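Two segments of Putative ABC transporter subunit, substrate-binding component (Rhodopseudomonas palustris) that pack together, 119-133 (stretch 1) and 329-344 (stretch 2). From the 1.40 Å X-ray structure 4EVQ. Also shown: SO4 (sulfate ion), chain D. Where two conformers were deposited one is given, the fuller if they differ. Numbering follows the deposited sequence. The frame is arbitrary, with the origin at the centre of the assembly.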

# COMPACT_ATOMS: atom_id res chain seq x y z
N ILE A 119 -9.46 8.21 3.78
CA ILE A 119 -10.10 7.74 2.55
C ILE A 119 -11.23 6.76 2.80
O ILE A 119 -12.25 6.78 2.07
CB ILE A 119 -9.00 7.19 1.61
CG1 ILE A 119 -8.14 8.33 1.11
CG2 ILE A 119 -9.60 6.42 0.43
CD1 ILE A 119 -6.96 7.93 0.27
N THR A 120 -11.11 5.96 3.83
CA THR A 120 -12.19 5.02 4.20
C THR A 120 -12.74 5.32 5.59
O THR A 120 -13.34 4.44 6.30
CB THR A 120 -11.75 3.53 4.01
OG1 THR A 120 -10.61 3.25 4.83
CG2 THR A 120 -11.40 3.21 2.54
N ARG A 121 -12.64 6.59 5.95
CA ARG A 121 -13.22 7.15 7.16
C ARG A 121 -14.06 8.35 6.72
O ARG A 121 -15.02 8.13 5.97
CB ARG A 121 -12.17 7.42 8.26
CG ARG A 121 -11.61 6.09 8.84
CD ARG A 121 -10.60 6.25 9.94
NE ARG A 121 -10.25 4.95 10.52
CZ ARG A 121 -9.77 4.77 11.75
NH1 ARG A 121 -9.57 5.81 12.54
NH2 ARG A 121 -9.50 3.55 12.21
N ALA A 122 -13.76 9.58 7.13
CA ALA A 122 -14.63 10.72 6.75
C ALA A 122 -14.81 10.97 5.24
O ALA A 122 -15.83 11.51 4.83
CB ALA A 122 -14.15 12.00 7.44
N MSE A 123 -13.85 10.58 4.41
CA MSE A 123 -13.98 10.75 2.98
C MSE A 123 -14.57 9.52 2.28
O MSE A 123 -14.64 9.47 1.06
CB MSE A 123 -12.63 11.03 2.32
CG MSE A 123 -12.15 12.42 2.42
SE MSE A 123 -10.60 12.72 1.16
CE MSE A 123 -10.09 14.40 1.97
N CYS A 124 -15.03 8.53 3.02
CA CYS A 124 -15.61 7.36 2.38
C CYS A 124 -16.78 7.77 1.49
O CYS A 124 -17.47 8.77 1.76
CB CYS A 124 -16.04 6.33 3.43
SG CYS A 124 -17.65 6.67 4.17
N ALA A 125 -16.99 7.01 0.43
CA ALA A 125 -18.05 7.35 -0.53
C ALA A 125 -18.43 6.13 -1.32
O ALA A 125 -17.64 5.18 -1.47
CB ALA A 125 -17.54 8.45 -1.45
N PRO A 126 -19.63 6.16 -1.94
CA PRO A 126 -20.09 4.97 -2.66
C PRO A 126 -19.23 4.61 -3.84
O PRO A 126 -19.23 3.47 -4.27
CB PRO A 126 -21.49 5.36 -3.15
CG PRO A 126 -21.94 6.35 -2.17
CD PRO A 126 -20.71 7.14 -1.75
N ASN A 127 -18.48 5.58 -4.40
CA ASN A 127 -17.63 5.36 -5.56
C ASN A 127 -16.14 5.21 -5.28
O ASN A 127 -15.37 5.18 -6.20
CB ASN A 127 -17.79 6.51 -6.54
CG ASN A 127 -17.34 7.84 -5.99
OD1 ASN A 127 -17.68 8.23 -4.88
ND2 ASN A 127 -16.58 8.58 -6.80
N VAL A 128 -15.75 5.19 -4.01
CA VAL A 128 -14.33 5.15 -3.63
C VAL A 128 -14.04 3.85 -2.96
O VAL A 128 -14.67 3.47 -1.98
CB VAL A 128 -14.02 6.35 -2.73
CG1 VAL A 128 -12.56 6.26 -2.16
CG2 VAL A 128 -14.18 7.66 -3.46
N PHE A 129 -13.04 3.15 -3.50
CA PHE A 129 -12.62 1.83 -3.06
C PHE A 129 -11.12 1.81 -2.83
O PHE A 129 -10.42 2.55 -3.49
CB PHE A 129 -12.99 0.80 -4.13
CG PHE A 129 -14.46 0.77 -4.40
CD1 PHE A 129 -15.27 -0.02 -3.67
CD2 PHE A 129 -15.01 1.58 -5.35
CE1 PHE A 129 -16.64 -0.01 -3.87
CE2 PHE A 129 -16.41 1.57 -5.54
CZ PHE A 129 -17.18 0.78 -4.81
N ARG A 130 -10.66 0.92 -1.99
CA ARG A 130 -9.21 0.77 -1.76
C ARG A 130 -8.87 -0.70 -1.86
O ARG A 130 -9.53 -1.54 -1.25
CB ARG A 130 -8.82 1.38 -0.42
CG ARG A 130 -7.36 1.26 -0.06
CD ARG A 130 -6.82 2.44 0.71
NE ARG A 130 -7.50 2.67 1.98
CZ ARG A 130 -7.30 3.75 2.73
NH1 ARG A 130 -6.44 4.68 2.31
NH2 ARG A 130 -7.94 3.91 3.89
N THR A 131 -7.77 -1.01 -2.57
CA THR A 131 -7.30 -2.37 -2.67
C THR A 131 -6.02 -2.65 -1.84
O THR A 131 -5.49 -3.76 -1.90
CB THR A 131 -7.06 -2.83 -4.08
OG1 THR A 131 -6.04 -2.01 -4.69
CG2 THR A 131 -8.34 -2.79 -4.93
N SER A 132 -5.60 -1.66 -1.07
CA SER A 132 -4.35 -1.77 -0.34
C SER A 132 -4.56 -2.03 1.15
O SER A 132 -4.65 -3.18 1.51
CB SER A 132 -3.52 -0.54 -0.65
OG SER A 132 -4.17 0.64 -0.26
N PHE A 133 -4.65 -0.98 1.97
CA PHE A 133 -4.62 -1.03 3.43
C PHE A 133 -4.90 0.37 3.93
O PHE A 133 -4.83 1.33 3.15
CB PHE A 133 -3.26 -1.53 3.96
CG PHE A 133 -2.17 -0.60 3.58
CD1 PHE A 133 -1.64 -0.66 2.31
CD2 PHE A 133 -1.80 0.45 4.40
CE1 PHE A 133 -0.78 0.32 1.87
CE2 PHE A 133 -0.88 1.40 3.95
CZ PHE A 133 -0.42 1.33 2.69
N PRO A 329 -3.88 -12.83 -4.79
CA PRO A 329 -2.61 -13.40 -4.38
C PRO A 329 -2.46 -13.40 -2.85
O PRO A 329 -1.76 -14.25 -2.30
CB PRO A 329 -1.58 -12.50 -5.10
CG PRO A 329 -2.27 -12.15 -6.37
CD PRO A 329 -3.70 -11.86 -5.89
N ARG A 330 -3.11 -12.49 -2.13
CA ARG A 330 -3.07 -12.48 -0.65
C ARG A 330 -3.82 -13.65 -0.03
O ARG A 330 -3.51 -14.30 0.97
CB ARG A 330 -3.73 -11.20 -0.18
CG ARG A 330 -2.80 -10.05 -0.51
CD ARG A 330 -3.36 -8.68 -0.18
NE ARG A 330 -4.12 -8.15 -1.32
CZ ARG A 330 -4.63 -6.93 -1.39
NH1 ARG A 330 -4.53 -6.11 -0.36
NH2 ARG A 330 -5.21 -6.54 -2.51
N GLY A 331 -4.91 -13.89 -0.64
CA GLY A 331 -5.94 -14.71 0.01
C GLY A 331 -7.31 -14.26 -0.49
O GLY A 331 -7.37 -13.53 -1.48
N PRO A 332 -8.42 -14.66 0.18
CA PRO A 332 -9.71 -14.12 -0.24
C PRO A 332 -9.77 -12.61 -0.05
O PRO A 332 -9.38 -12.10 0.99
CB PRO A 332 -10.72 -14.82 0.69
CG PRO A 332 -10.03 -16.07 1.16
CD PRO A 332 -8.58 -15.69 1.24
N PHE A 333 -10.22 -11.91 -1.07
CA PHE A 333 -10.30 -10.48 -0.99
C PHE A 333 -11.74 -10.12 -0.70
O PHE A 333 -12.64 -10.62 -1.35
CB PHE A 333 -9.84 -9.85 -2.29
CG PHE A 333 -9.80 -8.34 -2.25
CD1 PHE A 333 -10.93 -7.64 -2.59
CD2 PHE A 333 -8.65 -7.64 -1.91
CE1 PHE A 333 -10.96 -6.26 -2.56
CE2 PHE A 333 -8.66 -6.25 -1.87
CZ PHE A 333 -9.81 -5.56 -2.23
N LYS A 334 -11.94 -9.21 0.24
CA LYS A 334 -13.27 -8.63 0.50
C LYS A 334 -13.15 -7.26 1.15
O LYS A 334 -12.12 -6.89 1.73
CB LYS A 334 -14.14 -9.56 1.34
CG LYS A 334 -13.73 -9.64 2.78
CD LYS A 334 -14.45 -10.78 3.54
CE LYS A 334 -13.74 -11.02 4.84
NZ LYS A 334 -14.42 -12.14 5.58
N LEU A 335 -14.18 -6.47 0.98
CA LEU A 335 -14.20 -5.11 1.45
C LEU A 335 -15.11 -4.93 2.65
O LEU A 335 -16.18 -5.56 2.75
CB LEU A 335 -14.66 -4.15 0.34
CG LEU A 335 -13.76 -4.08 -0.88
CD1 LEU A 335 -14.41 -3.24 -1.93
CD2 LEU A 335 -12.37 -3.49 -0.55
N SER A 336 -14.72 -4.04 3.56
CA SER A 336 -15.59 -3.64 4.64
C SER A 336 -16.69 -2.74 4.10
O SER A 336 -16.66 -2.35 2.94
CB SER A 336 -14.78 -2.87 5.69
OG SER A 336 -14.39 -1.60 5.13
N ALA A 337 -17.63 -2.35 4.96
CA ALA A 337 -18.70 -1.44 4.55
C ALA A 337 -18.17 -0.07 4.08
O ALA A 337 -18.81 0.60 3.30
CB ALA A 337 -19.72 -1.25 5.71
N ALA A 338 -16.99 0.31 4.55
CA ALA A 338 -16.34 1.57 4.18
C ALA A 338 -15.42 1.44 2.95
O ALA A 338 -14.81 2.41 2.48
CB ALA A 338 -15.58 2.10 5.37
N HIS A 339 -15.35 0.23 2.42
CA HIS A 339 -14.64 -0.09 1.19
C HIS A 339 -13.14 -0.18 1.37
O HIS A 339 -12.37 0.12 0.44
CB HIS A 339 -14.93 0.92 0.09
CG HIS A 339 -16.39 1.01 -0.30
ND1 HIS A 339 -16.82 1.97 -1.18
CD2 HIS A 339 -17.48 0.28 0.04
CE1 HIS A 339 -18.13 1.85 -1.35
NE2 HIS A 339 -18.55 0.84 -0.63
N ASN A 340 -12.71 -0.64 2.54
CA ASN A 340 -11.29 -0.94 2.77
C ASN A 340 -11.13 -2.46 2.78
O ASN A 340 -12.05 -3.18 3.22
CB ASN A 340 -10.87 -0.37 4.11
CG ASN A 340 -9.39 -0.18 4.22
OD1 ASN A 340 -8.79 0.47 3.37
ND2 ASN A 340 -8.79 -0.74 5.24
N PRO A 341 -9.98 -3.02 2.37
CA PRO A 341 -9.85 -4.47 2.44
C PRO A 341 -9.93 -5.03 3.86
O PRO A 341 -9.47 -4.41 4.80
CB PRO A 341 -8.46 -4.76 1.86
CG PRO A 341 -8.20 -3.54 0.98
CD PRO A 341 -8.78 -2.41 1.73
N VAL A 342 -10.55 -6.20 3.98
CA VAL A 342 -10.53 -6.99 5.22
C VAL A 342 -9.66 -8.17 4.92
O VAL A 342 -9.99 -8.99 4.04
CB VAL A 342 -11.97 -7.40 5.58
CG1 VAL A 342 -11.97 -8.27 6.84
CG2 VAL A 342 -12.76 -6.14 5.78
N GLN A 343 -8.50 -8.25 5.59
CA GLN A 343 -7.48 -9.17 5.17
C GLN A 343 -6.53 -9.50 6.32
O GLN A 343 -6.40 -8.72 7.26
CB GLN A 343 -6.70 -8.55 4.00
CG GLN A 343 -5.86 -7.35 4.46
CD GLN A 343 -5.32 -6.52 3.30
OE1 GLN A 343 -5.10 -7.05 2.23
NE2 GLN A 343 -5.16 -5.25 3.53
N ASN A 344 -5.85 -10.62 6.20
CA ASN A 344 -4.83 -10.99 7.18
C ASN A 344 -3.64 -10.03 7.08
O ASN A 344 -3.31 -9.53 5.99
CB ASN A 344 -4.32 -12.41 6.91
CG ASN A 344 -5.31 -13.51 7.28
OD1 ASN A 344 -6.21 -13.34 8.07
ND2 ASN A 344 -5.03 -14.70 6.77
S SO4 D . -7.62 4.14 15.50
O1 SO4 D . -6.35 3.56 15.05
O2 SO4 D . -7.76 5.44 14.87
O3 SO4 D . -8.70 3.31 14.98
O4 SO4 D . -7.76 4.18 16.96
O HOH W 1 -15.13 4.68 0.57

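Hydrogen bonds carry much of this contact, and most of them end on backbone carbonyls of stretch 1. His339 has more of its surface covered by the other stretch than any other residue of either stretch. Its ND1 donates to Val128 O at 2.7 Å, so ND1 carries a proton. Its backbone also takes part: Arg130 N donates to His339 O at 3.1 Å. His339 thus binds the strand at 128-130 through both ring and main chain.

Further along, side chains of stretch 2 reach the carbonyls that follow the strand. Arg330 NH1 and NH2 both donate to Thr131 O, at 3.0 and 2.9 Å, so one oxygen lies at the edge of the guanidinium, near its plane. Gln343 NE2 donates to Ser132 O at 2.9 Å. Arg330 NH1 also makes a weak hydrogen bond to Gln343 OE1 at 2.8 Å, which links these two donors within stretch 2.

One hydrogen bond across the stretches joins side chain to side chain. Arg130 NE donates to Asn340 OD1 at 2.9 Å. Within stretch 1, Arg130 NH2 donates to Thr120 OG1 at 2.9 Å, so the same guanidinium holds Asn340 and Thr120.

Water 1 bridges the stretches. It accepts from Ala125 N at 3.0 Å and lies 3.0 Å from Ala338 O, to which it can donate.

The aromatic contact is an offset stack of Phe129 on His339. The ring centroids are 4.3 Å apart and the planes differ by 9°. Phe129 CE1 lies 3.3 Å from His339 ND1. The imidazole therefore stacks by its face while it hydrogen-bonds at its edge.

Apolar packing adds one pair. Leu335 CD1 meets the edge of the Phe129 ring, 3.8 Å from Phe129 CD1. Elsewhere carbon makes close van der Waals contact with backbone oxygen. Ala338 CB packs 3.4 Å from Thr120 O. Arg130 O has no polar partner; Pro341 CD approaches it at 3.2 Å.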